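Local coordinates for protein beta-galacturonidase (Eisenbergiella tayi, PDB 6NCW) that probably hydrolyses beta-linked hexuronides as a glycoside hydrolase of family 2, with a sugar-acid pocket that binds galacturonate, at residues Y58-A64 / G108-V114; G66-F72 / F98-D104; W373-N377 / C389-Y394; F413-L419 / E445-I450. All blocks are in the same frame, centred on the assembly; numbering follows the deposited sequence.

Contact 1. Residues Y58-A64 / G108-V114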
# COMPACT_ATOMS: atom_id res chain seq x y z
N TYR A 58 -0.20 36.91 -7.04
CA TYR A 58 1.25 36.78 -6.98
C TYR A 58 1.89 38.13 -7.23
O TYR A 58 1.52 38.84 -8.17
CB TYR A 58 1.78 35.80 -8.05
CG TYR A 58 1.44 34.34 -7.85
CD1 TYR A 58 2.41 33.44 -7.40
CD2 TYR A 58 0.17 33.84 -8.18
CE1 TYR A 58 2.12 32.08 -7.24
CE2 TYR A 58 -0.12 32.48 -8.02
CZ TYR A 58 0.85 31.61 -7.55
OH TYR A 58 0.57 30.27 -7.38
N SER A 59 2.90 38.49 -6.42
CA SER A 59 3.54 39.78 -6.63
C SER A 59 5.02 39.71 -6.27
O SER A 59 5.45 38.89 -5.45
CB SER A 59 2.84 40.88 -5.83
OG SER A 59 2.56 40.45 -4.51
N ARG A 60 5.79 40.57 -6.92
CA ARG A 60 7.21 40.80 -6.63
C ARG A 60 7.58 42.17 -7.20
O ARG A 60 6.74 42.86 -7.77
CB ARG A 60 8.09 39.71 -7.25
CG ARG A 60 8.03 39.66 -8.77
CD ARG A 60 9.27 38.90 -9.31
NE ARG A 60 10.49 39.68 -9.11
CZ ARG A 60 11.73 39.20 -9.18
NH1 ARG A 60 11.95 37.91 -9.44
NH2 ARG A 60 12.76 40.01 -8.98
N GLU A 61 8.84 42.54 -7.05
CA GLU A 61 9.33 43.78 -7.63
C GLU A 61 10.36 43.49 -8.72
O GLU A 61 10.99 42.43 -8.75
CB GLU A 61 9.94 44.69 -6.56
CG GLU A 61 8.94 45.17 -5.51
CD GLU A 61 9.58 46.10 -4.48
OE1 GLU A 61 10.81 45.98 -4.25
OE2 GLU A 61 8.86 46.96 -3.92
N PHE A 62 10.51 44.45 -9.62
CA PHE A 62 11.55 44.37 -10.63
C PHE A 62 12.06 45.77 -10.91
O PHE A 62 11.42 46.76 -10.55
CB PHE A 62 11.07 43.68 -11.92
CG PHE A 62 10.03 44.44 -12.69
CD1 PHE A 62 10.38 45.22 -13.79
CD2 PHE A 62 8.69 44.36 -12.34
CE1 PHE A 62 9.42 45.92 -14.51
CE2 PHE A 62 7.72 45.06 -13.06
CZ PHE A 62 8.09 45.84 -14.14
N GLU A 63 13.21 45.84 -11.57
CA GLU A 63 13.89 47.09 -11.88
C GLU A 63 14.03 47.21 -13.38
O GLU A 63 14.55 46.30 -14.03
CB GLU A 63 15.26 47.14 -11.20
CG GLU A 63 16.00 48.45 -11.38
CD GLU A 63 17.14 48.59 -10.39
OE1 GLU A 63 17.37 47.64 -9.60
OE2 GLU A 63 17.80 49.65 -10.39
N ALA A 64 13.55 48.32 -13.94
CA ALA A 64 13.54 48.47 -15.39
C ALA A 64 13.24 49.92 -15.75
O ALA A 64 12.70 50.68 -14.94
CB ALA A 64 12.50 47.55 -16.04
N GLY A 108 13.66 52.82 -12.33
CA GLY A 108 13.57 52.45 -10.93
C GLY A 108 12.83 51.16 -10.64
O GLY A 108 12.77 50.26 -11.49
N ILE A 109 12.28 51.05 -9.44
CA ILE A 109 11.68 49.82 -8.95
C ILE A 109 10.19 49.85 -9.25
O ILE A 109 9.50 50.82 -8.92
CB ILE A 109 11.94 49.64 -7.44
CG1 ILE A 109 13.25 48.88 -7.19
CG2 ILE A 109 10.81 48.85 -6.81
CD1 ILE A 109 14.48 49.52 -7.75
N HIS A 110 9.68 48.77 -9.86
CA HIS A 110 8.27 48.64 -10.16
C HIS A 110 7.66 47.46 -9.41
O HIS A 110 8.36 46.53 -8.99
CB HIS A 110 8.06 48.47 -11.67
CG HIS A 110 8.71 49.55 -12.47
ND1 HIS A 110 8.12 50.78 -12.68
CD2 HIS A 110 9.92 49.60 -13.09
CE1 HIS A 110 8.92 51.53 -13.41
NE2 HIS A 110 10.02 50.84 -13.67
N GLN A 111 6.34 47.51 -9.24
CA GLN A 111 5.59 46.43 -8.61
C GLN A 111 4.88 45.63 -9.70
O GLN A 111 4.11 46.19 -10.49
CB GLN A 111 4.57 46.96 -7.61
CG GLN A 111 5.19 47.37 -6.28
CD GLN A 111 6.00 48.65 -6.40
OE1 GLN A 111 5.61 49.58 -7.12
NE2 GLN A 111 7.13 48.70 -5.70
N LEU A 112 5.14 44.32 -9.74
CA LEU A 112 4.46 43.39 -10.63
C LEU A 112 3.49 42.55 -9.81
O LEU A 112 3.86 41.98 -8.78
CB LEU A 112 5.45 42.48 -11.35
CG LEU A 112 4.82 41.43 -12.27
CD1 LEU A 112 3.94 42.07 -13.34
CD2 LEU A 112 5.92 40.59 -12.92
N GLU A 113 2.24 42.49 -10.25
CA GLU A 113 1.24 41.67 -9.59
C GLU A 113 0.47 40.91 -10.66
O GLU A 113 0.02 41.51 -11.64
CB GLU A 113 0.28 42.48 -8.73
CG GLU A 113 -0.83 41.64 -8.10
CD GLU A 113 -1.73 42.43 -7.17
OE1 GLU A 113 -1.90 43.66 -7.41
OE2 GLU A 113 -2.27 41.84 -6.20
N VAL A 114 0.34 39.60 -10.47
CA VAL A 114 -0.43 38.74 -11.36
C VAL A 114 -1.59 38.16 -10.56
O VAL A 114 -1.38 37.55 -9.50
CB VAL A 114 0.44 37.62 -11.95
CG1 VAL A 114 -0.37 36.79 -12.94
CG2 VAL A 114 1.66 38.22 -12.62

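Contact 2. Residues G66-F72 / F98-D104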
# COMPACT_ATOMS: atom_id res chain seq x y z
N GLY A 66 12.27 52.46 -19.53
CA GLY A 66 12.04 52.53 -20.95
C GLY A 66 10.96 51.56 -21.41
O GLY A 66 10.01 51.27 -20.69
N ASN A 67 11.10 51.09 -22.64
CA ASN A 67 10.16 50.13 -23.19
C ASN A 67 10.50 48.72 -22.69
O ASN A 67 11.63 48.26 -22.84
CB ASN A 67 10.21 50.15 -24.72
CG ASN A 67 9.64 51.42 -25.32
OD1 ASN A 67 8.88 52.15 -24.68
ND2 ASN A 67 10.01 51.69 -26.56
N ILE A 68 9.51 48.05 -22.10
CA ILE A 68 9.71 46.72 -21.55
C ILE A 68 8.68 45.74 -22.12
O ILE A 68 7.60 46.11 -22.57
CB ILE A 68 9.63 46.70 -20.01
CG1 ILE A 68 8.20 46.96 -19.54
CG2 ILE A 68 10.61 47.71 -19.41
CD1 ILE A 68 7.97 46.70 -18.05
N ARG A 69 9.05 44.46 -22.06
CA ARG A 69 8.17 43.36 -22.41
C ARG A 69 8.24 42.35 -21.28
O ARG A 69 9.33 41.91 -20.90
CB ARG A 69 8.60 42.73 -23.74
CG ARG A 69 7.75 41.57 -24.21
CD ARG A 69 8.35 41.00 -25.50
NE ARG A 69 7.64 39.81 -25.95
CZ ARG A 69 8.14 38.58 -25.95
NH1 ARG A 69 9.39 38.36 -25.54
NH2 ARG A 69 7.39 37.57 -26.38
N LEU A 70 7.09 42.01 -20.72
CA LEU A 70 6.97 40.90 -19.78
C LEU A 70 6.38 39.71 -20.53
O LEU A 70 5.25 39.78 -21.01
CB LEU A 70 6.08 41.28 -18.60
CG LEU A 70 6.61 42.41 -17.73
CD1 LEU A 70 5.44 43.18 -17.13
CD2 LEU A 70 7.48 41.84 -16.63
N GLU A 71 7.15 38.62 -20.64
CA GLU A 71 6.65 37.40 -21.24
C GLU A 71 6.26 36.40 -20.15
O GLU A 71 7.06 36.08 -19.26
CB GLU A 71 7.65 36.75 -22.19
CG GLU A 71 7.02 35.50 -22.85
CD GLU A 71 7.93 34.77 -23.81
OE1 GLU A 71 9.15 35.04 -23.80
OE2 GLU A 71 7.41 33.92 -24.57
N PHE A 72 5.03 35.91 -20.23
CA PHE A 72 4.52 34.87 -19.33
C PHE A 72 4.37 33.57 -20.12
O PHE A 72 3.62 33.52 -21.10
CB PHE A 72 3.19 35.30 -18.73
CG PHE A 72 3.31 36.52 -17.85
CD1 PHE A 72 3.28 37.79 -18.41
CD2 PHE A 72 3.50 36.39 -16.48
CE1 PHE A 72 3.42 38.93 -17.60
CE2 PHE A 72 3.64 37.52 -15.67
CZ PHE A 72 3.60 38.78 -16.23
N PHE A 98 2.10 34.22 -23.43
CA PHE A 98 1.58 35.53 -23.82
C PHE A 98 2.55 36.58 -23.30
O PHE A 98 3.45 36.28 -22.52
CB PHE A 98 0.15 35.78 -23.30
CG PHE A 98 0.02 35.81 -21.76
CD1 PHE A 98 -0.05 34.63 -21.03
CD2 PHE A 98 -0.05 37.01 -21.08
CE1 PHE A 98 -0.20 34.65 -19.64
CE2 PHE A 98 -0.19 37.05 -19.69
CZ PHE A 98 -0.26 35.86 -18.97
N ASP A 99 2.38 37.83 -23.75
CA ASP A 99 3.27 38.88 -23.28
C ASP A 99 2.52 40.19 -23.04
O ASP A 99 1.41 40.40 -23.54
CB ASP A 99 4.46 39.11 -24.26
CG ASP A 99 4.04 39.72 -25.61
OD1 ASP A 99 2.91 40.20 -25.78
OD2 ASP A 99 4.89 39.71 -26.53
N VAL A 100 3.14 41.05 -22.24
CA VAL A 100 2.69 42.42 -22.00
C VAL A 100 3.83 43.34 -22.41
O VAL A 100 4.98 43.12 -22.01
CB VAL A 100 2.32 42.65 -20.53
CG1 VAL A 100 1.93 44.10 -20.30
CG2 VAL A 100 1.20 41.71 -20.11
N VAL A 101 3.52 44.34 -23.22
CA VAL A 101 4.49 45.32 -23.69
C VAL A 101 4.12 46.68 -23.14
O VAL A 101 2.96 47.11 -23.25
CB VAL A 101 4.57 45.34 -25.23
CG1 VAL A 101 5.51 46.45 -25.68
CG2 VAL A 101 5.04 43.98 -25.74
N LEU A 102 5.09 47.36 -22.54
CA LEU A 102 4.86 48.63 -21.86
C LEU A 102 5.82 49.68 -22.39
O LEU A 102 7.03 49.47 -22.40
CB LEU A 102 5.04 48.50 -20.35
CG LEU A 102 3.89 47.79 -19.65
CD1 LEU A 102 4.12 47.77 -18.16
CD2 LEU A 102 2.59 48.49 -20.01
N LYS A 103 5.27 50.81 -22.81
CA LYS A 103 6.06 51.84 -23.46
C LYS A 103 6.55 52.85 -22.43
O LYS A 103 5.77 53.34 -21.61
CB LYS A 103 5.24 52.53 -24.55
CG LYS A 103 5.12 51.69 -25.82
CD LYS A 103 4.05 52.22 -26.77
CE LYS A 103 4.18 51.58 -28.14
NZ LYS A 103 3.16 52.09 -29.10
N ASP A 104 7.86 53.09 -22.46
CA ASP A 104 8.52 54.22 -21.80
C ASP A 104 8.06 54.39 -20.35
O ASP A 104 7.41 55.37 -19.97
CB ASP A 104 8.28 55.49 -22.63
CG ASP A 104 9.11 56.66 -22.16
OD1 ASP A 104 8.51 57.63 -21.65
OD2 ASP A 104 10.35 56.61 -22.28

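Contact 3. Residues W373-N377 / C389-Y394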
# COMPACT_ATOMS: atom_id res chain seq x y z
N TRP A 373 0.01 18.48 -35.96
CA TRP A 373 -0.86 19.29 -35.11
C TRP A 373 -2.18 18.56 -34.88
O TRP A 373 -2.82 18.13 -35.84
CB TRP A 373 -1.14 20.66 -35.73
CG TRP A 373 0.07 21.54 -35.99
CD1 TRP A 373 0.51 21.99 -37.21
CD2 TRP A 373 0.95 22.11 -35.02
NE1 TRP A 373 1.62 22.79 -37.05
CE2 TRP A 373 1.91 22.88 -35.72
CE3 TRP A 373 1.04 22.03 -33.62
CZ2 TRP A 373 2.95 23.56 -35.07
CZ3 TRP A 373 2.07 22.71 -32.98
CH2 TRP A 373 3.01 23.47 -33.70
N GLY A 374 -2.62 18.50 -33.63
CA GLY A 374 -3.91 17.92 -33.32
C GLY A 374 -4.90 18.96 -32.85
O GLY A 374 -4.52 20.02 -32.36
N ILE A 375 -6.20 18.68 -32.99
CA ILE A 375 -7.21 19.57 -32.42
C ILE A 375 -8.31 18.76 -31.75
O ILE A 375 -8.55 17.59 -32.09
CB ILE A 375 -7.82 20.52 -33.48
CG1 ILE A 375 -8.51 19.73 -34.60
CG2 ILE A 375 -6.79 21.45 -34.05
CD1 ILE A 375 -9.17 20.63 -35.65
N LEU A 376 -8.98 19.39 -30.79
CA LEU A 376 -10.33 19.01 -30.36
C LEU A 376 -10.45 17.52 -30.07
O LEU A 376 -11.34 16.82 -30.59
CB LEU A 376 -11.35 19.44 -31.41
CG LEU A 376 -11.40 20.94 -31.72
CD1 LEU A 376 -12.53 21.19 -32.72
CD2 LEU A 376 -11.56 21.77 -30.43
N ASN A 377 -9.56 17.03 -29.21
CA ASN A 377 -9.63 15.66 -28.72
C ASN A 377 -11.03 15.30 -28.23
O ASN A 377 -11.57 15.94 -27.33
CB ASN A 377 -8.61 15.46 -27.60
CG ASN A 377 -8.73 14.09 -26.97
OD1 ASN A 377 -8.17 13.11 -27.48
ND2 ASN A 377 -9.47 14.00 -25.86
N CYS A 389 -16.86 23.83 -36.43
CA CYS A 389 -15.69 24.16 -35.62
C CYS A 389 -14.45 23.42 -36.09
O CYS A 389 -13.37 24.02 -36.20
CB CYS A 389 -15.96 23.83 -34.15
SG CYS A 389 -17.34 24.74 -33.41
N TYR A 390 -14.55 22.11 -36.32
CA TYR A 390 -13.38 21.39 -36.82
C TYR A 390 -12.86 22.04 -38.09
O TYR A 390 -11.66 22.25 -38.24
CB TYR A 390 -13.70 19.91 -37.07
CG TYR A 390 -13.65 19.02 -35.84
CD1 TYR A 390 -12.54 18.23 -35.56
CD2 TYR A 390 -14.73 18.98 -34.95
CE1 TYR A 390 -12.50 17.40 -34.42
CE2 TYR A 390 -14.70 18.17 -33.81
CZ TYR A 390 -13.59 17.38 -33.55
OH TYR A 390 -13.60 16.60 -32.42
N SER A 391 -13.77 22.40 -39.01
CA SER A 391 -13.34 22.99 -40.27
C SER A 391 -12.62 24.31 -40.03
O SER A 391 -11.54 24.54 -40.58
CB SER A 391 -14.54 23.18 -41.21
OG SER A 391 -14.11 23.52 -42.53
N GLU A 392 -13.19 25.17 -39.19
CA GLU A 392 -12.58 26.47 -38.92
C GLU A 392 -11.18 26.32 -38.35
O GLU A 392 -10.27 27.08 -38.72
CB GLU A 392 -13.44 27.26 -37.93
CG GLU A 392 -14.81 27.64 -38.42
CD GLU A 392 -15.62 28.31 -37.32
OE1 GLU A 392 -16.69 28.91 -37.61
OE2 GLU A 392 -15.19 28.21 -36.15
N GLN A 393 -10.99 25.37 -37.43
CA GLN A 393 -9.71 25.26 -36.74
C GLN A 393 -8.66 24.58 -37.62
O GLN A 393 -7.49 24.96 -37.59
CB GLN A 393 -9.90 24.52 -35.41
CG GLN A 393 -10.85 25.28 -34.50
CD GLN A 393 -11.02 24.66 -33.13
OE1 GLN A 393 -10.13 23.97 -32.61
NE2 GLN A 393 -12.17 24.91 -32.52
N TYR A 394 -9.08 23.58 -38.40
CA TYR A 394 -8.16 22.98 -39.36
C TYR A 394 -7.65 24.00 -40.37
O TYR A 394 -6.46 23.99 -40.72
CB TYR A 394 -8.87 21.84 -40.09
CG TYR A 394 -8.86 20.49 -39.39
CD1 TYR A 394 -10.02 19.72 -39.35
CD2 TYR A 394 -7.71 19.97 -38.83
CE1 TYR A 394 -10.04 18.49 -38.76
CE2 TYR A 394 -7.72 18.71 -38.22
CZ TYR A 394 -8.89 17.98 -38.19
OH TYR A 394 -8.95 16.73 -37.61

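Contact 4. Residues F413-L419 / E445-I450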
# COMPACT_ATOMS: atom_id res chain seq x y z
N PHE A 413 -17.11 6.60 -32.80
CA PHE A 413 -16.94 5.29 -33.42
C PHE A 413 -17.95 5.08 -34.55
O PHE A 413 -19.12 4.78 -34.30
CB PHE A 413 -17.08 4.21 -32.34
CG PHE A 413 -16.68 2.82 -32.78
CD1 PHE A 413 -17.64 1.88 -33.13
CD2 PHE A 413 -15.34 2.44 -32.79
CE1 PHE A 413 -17.28 0.60 -33.51
CE2 PHE A 413 -14.98 1.16 -33.17
CZ PHE A 413 -15.95 0.24 -33.52
N LYS A 414 -17.50 5.28 -35.80
CA LYS A 414 -18.29 5.06 -37.02
C LYS A 414 -19.39 6.09 -37.22
O LYS A 414 -20.33 5.86 -37.97
CB LYS A 414 -18.87 3.64 -37.05
CG LYS A 414 -17.78 2.56 -37.12
CD LYS A 414 -18.27 1.18 -36.76
CE LYS A 414 -19.73 0.96 -37.03
NZ LYS A 414 -20.09 -0.41 -36.60
N THR A 415 -19.27 7.26 -36.57
CA THR A 415 -20.22 8.35 -36.69
C THR A 415 -19.54 9.69 -36.91
O THR A 415 -20.23 10.71 -37.02
CB THR A 415 -21.10 8.43 -35.44
OG1 THR A 415 -20.30 8.79 -34.31
CG2 THR A 415 -21.78 7.09 -35.15
N ASP A 416 -18.21 9.72 -36.96
CA ASP A 416 -17.46 10.95 -37.21
C ASP A 416 -17.75 11.45 -38.62
O ASP A 416 -17.63 10.69 -39.59
CB ASP A 416 -15.96 10.67 -37.03
CG ASP A 416 -15.14 11.95 -36.80
OD1 ASP A 416 -14.46 12.03 -35.75
OD2 ASP A 416 -15.14 12.86 -37.67
N ILE A 417 -18.13 12.72 -38.76
CA ILE A 417 -18.36 13.31 -40.08
C ILE A 417 -17.25 14.30 -40.46
O ILE A 417 -17.43 15.11 -41.38
CB ILE A 417 -19.74 13.98 -40.18
CG1 ILE A 417 -19.83 15.21 -39.28
CG2 ILE A 417 -20.85 13.00 -39.82
CD1 ILE A 417 -21.16 15.95 -39.36
N CYS A 418 -16.10 14.25 -39.78
CA CYS A 418 -15.03 15.22 -39.99
C CYS A 418 -13.76 14.59 -40.53
O CYS A 418 -12.73 15.27 -40.61
CB CYS A 418 -14.70 15.96 -38.69
SG CYS A 418 -16.10 16.88 -38.01
N LEU A 419 -13.79 13.31 -40.90
CA LEU A 419 -12.56 12.65 -41.28
C LEU A 419 -12.08 13.04 -42.67
O LEU A 419 -10.96 12.69 -43.05
CB LEU A 419 -12.73 11.13 -41.19
CG LEU A 419 -13.06 10.58 -39.80
CD1 LEU A 419 -13.19 9.07 -39.87
CD2 LEU A 419 -12.00 11.00 -38.75
N GLU A 445 -13.14 -3.78 -37.30
CA GLU A 445 -14.44 -3.20 -37.61
C GLU A 445 -14.33 -1.69 -37.81
O GLU A 445 -14.92 -1.14 -38.75
CB GLU A 445 -15.44 -3.53 -36.51
CG GLU A 445 -16.66 -2.64 -36.55
CD GLU A 445 -17.68 -2.95 -35.47
OE1 GLU A 445 -18.59 -2.12 -35.26
OE2 GLU A 445 -17.59 -4.03 -34.84
N LEU A 446 -13.58 -1.00 -36.93
CA LEU A 446 -13.37 0.44 -37.09
C LEU A 446 -12.58 0.75 -38.35
O LEU A 446 -12.94 1.67 -39.11
CB LEU A 446 -12.65 1.00 -35.86
CG LEU A 446 -12.21 2.47 -35.96
CD1 LEU A 446 -13.39 3.44 -36.17
CD2 LEU A 446 -11.39 2.87 -34.72
N TYR A 447 -11.50 0.01 -38.61
CA TYR A 447 -10.65 0.32 -39.75
C TYR A 447 -11.39 0.13 -41.07
O TYR A 447 -11.34 1.00 -41.95
CB TYR A 447 -9.39 -0.55 -39.74
CG TYR A 447 -8.42 -0.09 -40.79
CD1 TYR A 447 -7.73 1.12 -40.65
CD2 TYR A 447 -8.24 -0.81 -41.97
CE1 TYR A 447 -6.86 1.56 -41.62
CE2 TYR A 447 -7.37 -0.37 -42.95
CZ TYR A 447 -6.69 0.81 -42.77
OH TYR A 447 -5.83 1.26 -43.75
N GLN A 448 -12.11 -0.98 -41.20
CA GLN A 448 -12.89 -1.25 -42.41
C GLN A 448 -13.94 -0.17 -42.64
O GLN A 448 -14.10 0.32 -43.76
CB GLN A 448 -13.53 -2.63 -42.31
CG GLN A 448 -12.96 -3.65 -43.29
CD GLN A 448 -11.48 -3.96 -43.05
OE1 GLN A 448 -11.13 -4.69 -42.12
NE2 GLN A 448 -10.61 -3.43 -43.92
N TRP A 449 -14.65 0.23 -41.59
CA TRP A 449 -15.60 1.32 -41.73
C TRP A 449 -14.93 2.59 -42.23
O TRP A 449 -15.47 3.29 -43.10
CB TRP A 449 -16.31 1.61 -40.41
CG TRP A 449 -17.18 2.81 -40.53
CD1 TRP A 449 -18.47 2.85 -40.99
CD2 TRP A 449 -16.83 4.17 -40.20
NE1 TRP A 449 -18.93 4.14 -40.97
CE2 TRP A 449 -17.95 4.97 -40.49
CE3 TRP A 449 -15.68 4.77 -39.68
CZ2 TRP A 449 -17.96 6.35 -40.28
CZ3 TRP A 449 -15.69 6.15 -39.47
CH2 TRP A 449 -16.82 6.92 -39.77
N ILE A 450 -13.75 2.93 -41.68
CA ILE A 450 -13.06 4.13 -42.15
C ILE A 450 -12.74 4.00 -43.64
O ILE A 450 -12.95 4.96 -44.40
CB ILE A 450 -11.78 4.39 -41.33
CG1 ILE A 450 -12.12 4.87 -39.92
CG2 ILE A 450 -10.94 5.44 -41.99
CD1 ILE A 450 -10.94 4.78 -38.97

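Contact 1. Residues Y58-A64 / G108-V114
The Phe-62 ring lies against His-110, whose CB sits 3.9 Å from the ring centroid and 24° off its normal, a CH-pi contact across two neighbouring antiparallel strands of a beta-sandwich. Residues 58-63 and 109-114 run at 165° with their axes 4.6 Å apart. Tyr-58/Val-114, Arg-60/Leu-112 and Phe-62/His-110 are the hydrogen-bonded pairs, each closed by two N-H...O bonds of 2.7 to 3.1 Å between backbone N and O. Their side chains share one face, where Phe-62 CE2 also meets Leu-112 CB at 3.8 Å; Leu-144 of the facing sheet packs on Phe-62, so this side lines the sandwich interior. The other face, with Ser-59, Glu-61, Glu-63, Ile-109, Gln-111 and Glu-113, is more exposed and polar, and there Gln-111 NE2 donates to Glu-61 OE2 at 3.0 Å. At the end of the ladder Ala-64 N bonds to Gly-108 O. His-110 ND1 pairs with Asp-84, while its NE2 donates to Ala-64 O at 3.0 Å, with an angle of 145° at the hydrogen.

Contact 2. Residues G66-F72 / F98-D104
Two antiparallel strands of a beta-sandwich sheet, 68-72 and 98-103, meet at 165° with axes 4.5 Å apart, and the rotamers set which side chains meet across them. Phe-98 takes chi1 p, which brings its ring toward Phe-72, whose CB lies over the ring face, 3.7 Å from the Phe-98 centroid and 22° off the normal, a CH-pi contact. The ring of Phe-72, in m, is nearly parallel to that of Phe-98 (14°) but slid so far that they barely overlap. On the same face Ile-68, chi1 p, brings CG1 to 3.6 Å from Leu-102 CB, and Val-83 of the opposing sheet packs on Leu-70 and Leu-102. The other face carries Arg-69, extended through three t angles, so that NE reaches Asp-99 OD2 at 2.8 Å in a salt bridge; Glu-145 binds its NH1. Where the chain corners, Asn-67 in m accepts from Asp-104 N through OD1 at 2.6 Å. Six backbone hydrogen bonds thus join the strands; apolar packing links this sheet to its partner, and one salt bridge reinforces the ladder on the more polar face.

Contact 3. Residues W373-N377 / C389-Y394
CH-pi contacts dominate this buried junction between the end of strand 370-374 and helix 384-400. Ile-375 CD1 stands 3.5 Å from the centroid of the Tyr-394 ring, only 9° off its normal, and Leu-376 CD1 is 3.7 Å from the Tyr-390 centroid, 7° off. Each methyl therefore sits almost squarely over an aromatic face, and the two tyrosines, one helical turn apart, receive consecutive residues. Ordinary apolar packing fills in around them: Leu-376 CB approaches Tyr-390 CZ at 3.7 Å, and Ile-375 CD1 lies 4.1 Å from Tyr-390 CD1. Gln-393 OE1 adds a van der Waals contact, 3.4 Å from Leu-376 CG. Among polar interactions, Gln-393 OE1 has a weak hydrogen bond to Asn-334, whose OD1 accepts from Leu-376 N. The backbone explains how both side chains can face the helix: Ile-375 is extended, whereas Leu-376 has positive phi (50/53), a twist after which the CA-to-CB bond of Asn-377 points away from it. Asn-377, part of the galacturonate site, hydrogen-bonds through ND2 to a glycerol here, and its OD1 accepts from Arg-309 and Asn-428. Strand 370-374, helix 384-400 and strand 406-410 form a beta-alpha-beta unit, so a strand's C-terminal end packed on the following helix, with a ligand-binding residue just beyond, is the pattern of a TIM-barrel active site.

Contact 4. Residues F413-L419 / E445-I450
Lys-414 NZ donates to Glu-445 OE1 at 2.6 Å, a salt bridge that is the one polar bond between loop 413-419 and helical residues 445-450. Several other polar groups find partners within their own segment or beyond both. Asp-416 is the clearest case: OD2 accepts from Cys-418 N at 2.7 Å (151° at the hydrogen), which makes an Asx turn, and OD1 accepts from the hydroxyls of Ser-381 and Ser-410. Leu-419 O is taken by Lys-459. On the helix, Glu-445 O accepts from Trp-449 N at 3.2 Å and Leu-446 O from Ile-450 N at 3.0 Å, the regular i to i+4 bonds. Apart from the salt bridge, the interface is mainly packing. Trp-449 is laid on the loop: Lys-414 CA is 3.4 Å from the centroid of its six-membered ring and 6° off the normal, a CH-pi contact, and Leu-419 CD1 is 3.9 Å from Trp-449 CZ3. The positive phi of Lys-414 (71/21) marks a bend in the loop at this point. Phe-413 CE2 meets Leu-446 CB at 3.6 Å, and its ring stacks on Tyr-442. The loop joins strands 406-410 and 425-428 of the TIM barrel. It packs on helix 439-453, which presents Trp-449 to it, and touches helix 384-400 through Cys-418 and Tyr-390; Tyr-427 of strand 425-428 packs against Asp-416, Leu-446 and Ile-450.

Contacts 1 and 2 belong to the N-terminal beta-sandwich, contacts 3 and 4 to the TIM barrel later in the chain, beyond an immunoglobulin-like domain. Contact 2 is nested in the loop closed by contact 1: strands 55-63 and 68-72 are consecutive, as are 98-105 and 109-117, and each succession crosses from one sheet to the other. Their centres are 12 Å apart, and the sheets meet where Val-114 CG2 lies 3.7 Å from Phe-72 CE2. Contacts 3 and 4 come in series, with centres 17 Å apart; Tyr-390 CG touches Cys-418 SG at 3.9 Å. Contacts 1 and 2 do not touch contact 3, which holds galacturonate-binding Asn-377: nearest atoms are about 25 and 15 Å away.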